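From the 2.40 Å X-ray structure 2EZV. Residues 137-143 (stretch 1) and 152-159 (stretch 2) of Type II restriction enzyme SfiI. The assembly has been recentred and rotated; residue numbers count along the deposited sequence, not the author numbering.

Stretch 1 137-143: GVIPHLM
Stretch 2 152-159: LPAVTTSI

Stretch 2 is one extended strand, 152-159, and all its residues are buried. Strand 141-143 of stretch 1 runs antiparallel to it, at 155°; 137-140 is loop. About 406 Å² is buried between them.

Leu-152 (phi/psi -130/117; t, chi2 66°) points its CA-to-CB bond away from stretch 1. Pro-153 (-71/130) pairs with Met-143 (-73/129), CA-CA 4.4 Å, in a non-hydrogen-bonded position, which suits a residue without an amide hydrogen. Pro-153 CB lies 3.7 Å from Met-143 SD (m, m, chi3 -148°). Pro-153 CB also sits over one face of the His-141 ring (-173/160; p, chi2 70°), 3.9 Å from the centroid, a CH-pi contact.

Ala-154 (-100/110) pairs with Leu-142 (-110/123; t, chi2 65°), CA-CA 5.1 Å, side chains on the face opposite Pro-153; the end of Leu-142 leads away. Leu-142 N donates to Ala-154 O at 3.0 Å, and Ala-154 N to Leu-142 O at 2.8 Å. Val-155 (-55/140; chi1 -143°) pairs with His-141, CA-CA 4.6 Å, non-hydrogen-bonded; both side chains share the face of Pro-153 and Met-143.

Thr-156 (-93/130; chi1 -101°) points toward stretch 1 and has the largest covered area, 65 Å². Thr-156 N bonds weakly to Pro-140 O (-68/-25) at 3.4 Å, Thr-156 OG1 weakly to Ile-139 O (-66/152; p, t) at 3.2 Å. Thr-156 CG2 packs on Val-138 CG1 (-95/130; t) at 3.5 Å. Threonine suits this place, offering hydroxyl and methyl together.

Thr-157 (-127/118; m) points away. Ser-158 (-96/127; m) points toward stretch 1; Ser-158 OG is 4.3 Å from Val-138 CG1. Ile-159 (-135/143; m, t) is out of reach.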

# COMPACT_ATOMS: atom_id res chain seq x y z
N GLY D 137 16.10 3.18 -27.59
CA GLY D 137 16.78 3.65 -26.39
C GLY D 137 16.33 2.97 -25.11
O GLY D 137 16.96 3.13 -24.07
N VAL D 138 15.22 2.23 -25.18
CA VAL D 138 14.68 1.51 -24.03
C VAL D 138 15.22 0.09 -24.09
O VAL D 138 15.13 -0.56 -25.13
CB VAL D 138 13.14 1.42 -24.08
CG1 VAL D 138 12.63 0.59 -22.92
CG2 VAL D 138 12.52 2.81 -24.06
N ILE D 139 15.78 -0.39 -22.99
CA ILE D 139 16.32 -1.75 -22.98
C ILE D 139 15.20 -2.78 -23.13
O ILE D 139 14.06 -2.54 -22.75
CB ILE D 139 17.09 -2.04 -21.67
CG1 ILE D 139 16.17 -1.88 -20.47
CG2 ILE D 139 18.26 -1.08 -21.53
CD1 ILE D 139 16.80 -2.35 -19.17
N PRO D 140 15.53 -3.94 -23.70
CA PRO D 140 14.52 -4.99 -23.90
C PRO D 140 14.05 -5.58 -22.57
O PRO D 140 12.94 -6.09 -22.47
CB PRO D 140 15.26 -6.01 -24.76
CG PRO D 140 16.67 -5.91 -24.24
CD PRO D 140 16.86 -4.41 -24.12
N HIS D 141 14.90 -5.50 -21.55
CA HIS D 141 14.56 -6.04 -20.25
C HIS D 141 15.60 -5.71 -19.19
O HIS D 141 16.73 -5.38 -19.51
CB HIS D 141 14.42 -7.57 -20.37
CG HIS D 141 15.61 -8.23 -20.98
ND1 HIS D 141 16.83 -8.33 -20.32
CD2 HIS D 141 15.79 -8.80 -22.19
CE1 HIS D 141 17.70 -8.93 -21.11
NE2 HIS D 141 17.10 -9.23 -22.25
N LEU D 142 15.21 -5.79 -17.92
CA LEU D 142 16.11 -5.51 -16.81
C LEU D 142 16.41 -6.83 -16.10
O LEU D 142 15.49 -7.51 -15.65
CB LEU D 142 15.46 -4.55 -15.81
CG LEU D 142 16.29 -4.15 -14.58
CD1 LEU D 142 17.52 -3.34 -15.00
CD2 LEU D 142 15.41 -3.32 -13.66
N MET D 143 17.68 -7.19 -16.01
CA MET D 143 18.05 -8.44 -15.37
C MET D 143 17.90 -8.36 -13.86
O MET D 143 18.40 -7.43 -13.22
CB MET D 143 19.49 -8.82 -15.74
CG MET D 143 19.66 -9.20 -17.21
SD MET D 143 18.67 -10.64 -17.66
CE MET D 143 19.69 -11.39 -18.91
N LEU D 152 17.30 -13.28 -14.12
CA LEU D 152 15.97 -13.49 -14.68
C LEU D 152 15.55 -12.17 -15.32
O LEU D 152 15.41 -11.17 -14.64
CB LEU D 152 14.99 -13.84 -13.56
CG LEU D 152 13.51 -13.95 -13.95
CD1 LEU D 152 13.32 -15.12 -14.89
CD2 LEU D 152 12.67 -14.12 -12.70
N PRO D 153 15.35 -12.16 -16.64
CA PRO D 153 14.96 -10.92 -17.31
C PRO D 153 13.53 -10.43 -17.03
O PRO D 153 12.57 -11.20 -17.14
CB PRO D 153 15.16 -11.25 -18.78
CG PRO D 153 14.79 -12.71 -18.83
CD PRO D 153 15.45 -13.28 -17.59
N ALA D 154 13.40 -9.16 -16.66
CA ALA D 154 12.10 -8.57 -16.40
C ALA D 154 11.73 -7.79 -17.65
O ALA D 154 12.33 -6.75 -17.96
CB ALA D 154 12.15 -7.64 -15.19
N VAL D 155 10.74 -8.29 -18.38
CA VAL D 155 10.31 -7.65 -19.62
C VAL D 155 9.91 -6.20 -19.50
O VAL D 155 9.24 -5.79 -18.54
CB VAL D 155 9.11 -8.37 -20.24
CG1 VAL D 155 9.25 -8.36 -21.76
CG2 VAL D 155 9.00 -9.76 -19.68
N THR D 156 10.30 -5.44 -20.50
CA THR D 156 10.01 -4.02 -20.60
C THR D 156 8.73 -3.84 -21.39
O THR D 156 8.59 -4.42 -22.47
CB THR D 156 11.19 -3.29 -21.32
OG1 THR D 156 12.01 -2.64 -20.34
CG2 THR D 156 10.68 -2.27 -22.32
N THR D 157 7.80 -3.07 -20.86
CA THR D 157 6.54 -2.81 -21.56
C THR D 157 6.36 -1.30 -21.61
O THR D 157 6.25 -0.64 -20.58
CB THR D 157 5.34 -3.46 -20.84
OG1 THR D 157 5.47 -4.88 -20.91
CG2 THR D 157 4.02 -3.05 -21.51
N SER D 158 6.33 -0.77 -22.83
CA SER D 158 6.22 0.67 -23.04
C SER D 158 4.82 1.20 -23.29
O SER D 158 4.11 0.74 -24.19
CB SER D 158 7.12 1.08 -24.21
OG SER D 158 8.45 0.67 -23.95
N ILE D 159 4.45 2.20 -22.50
CA ILE D 159 3.13 2.81 -22.61
C ILE D 159 3.13 4.34 -22.58
O ILE D 159 3.91 4.96 -21.86
CB ILE D 159 2.23 2.27 -21.48
CG1 ILE D 159 2.14 0.75 -21.64
CG2 ILE D 159 0.83 2.91 -21.54
CD1 ILE D 159 1.57 0.05 -20.46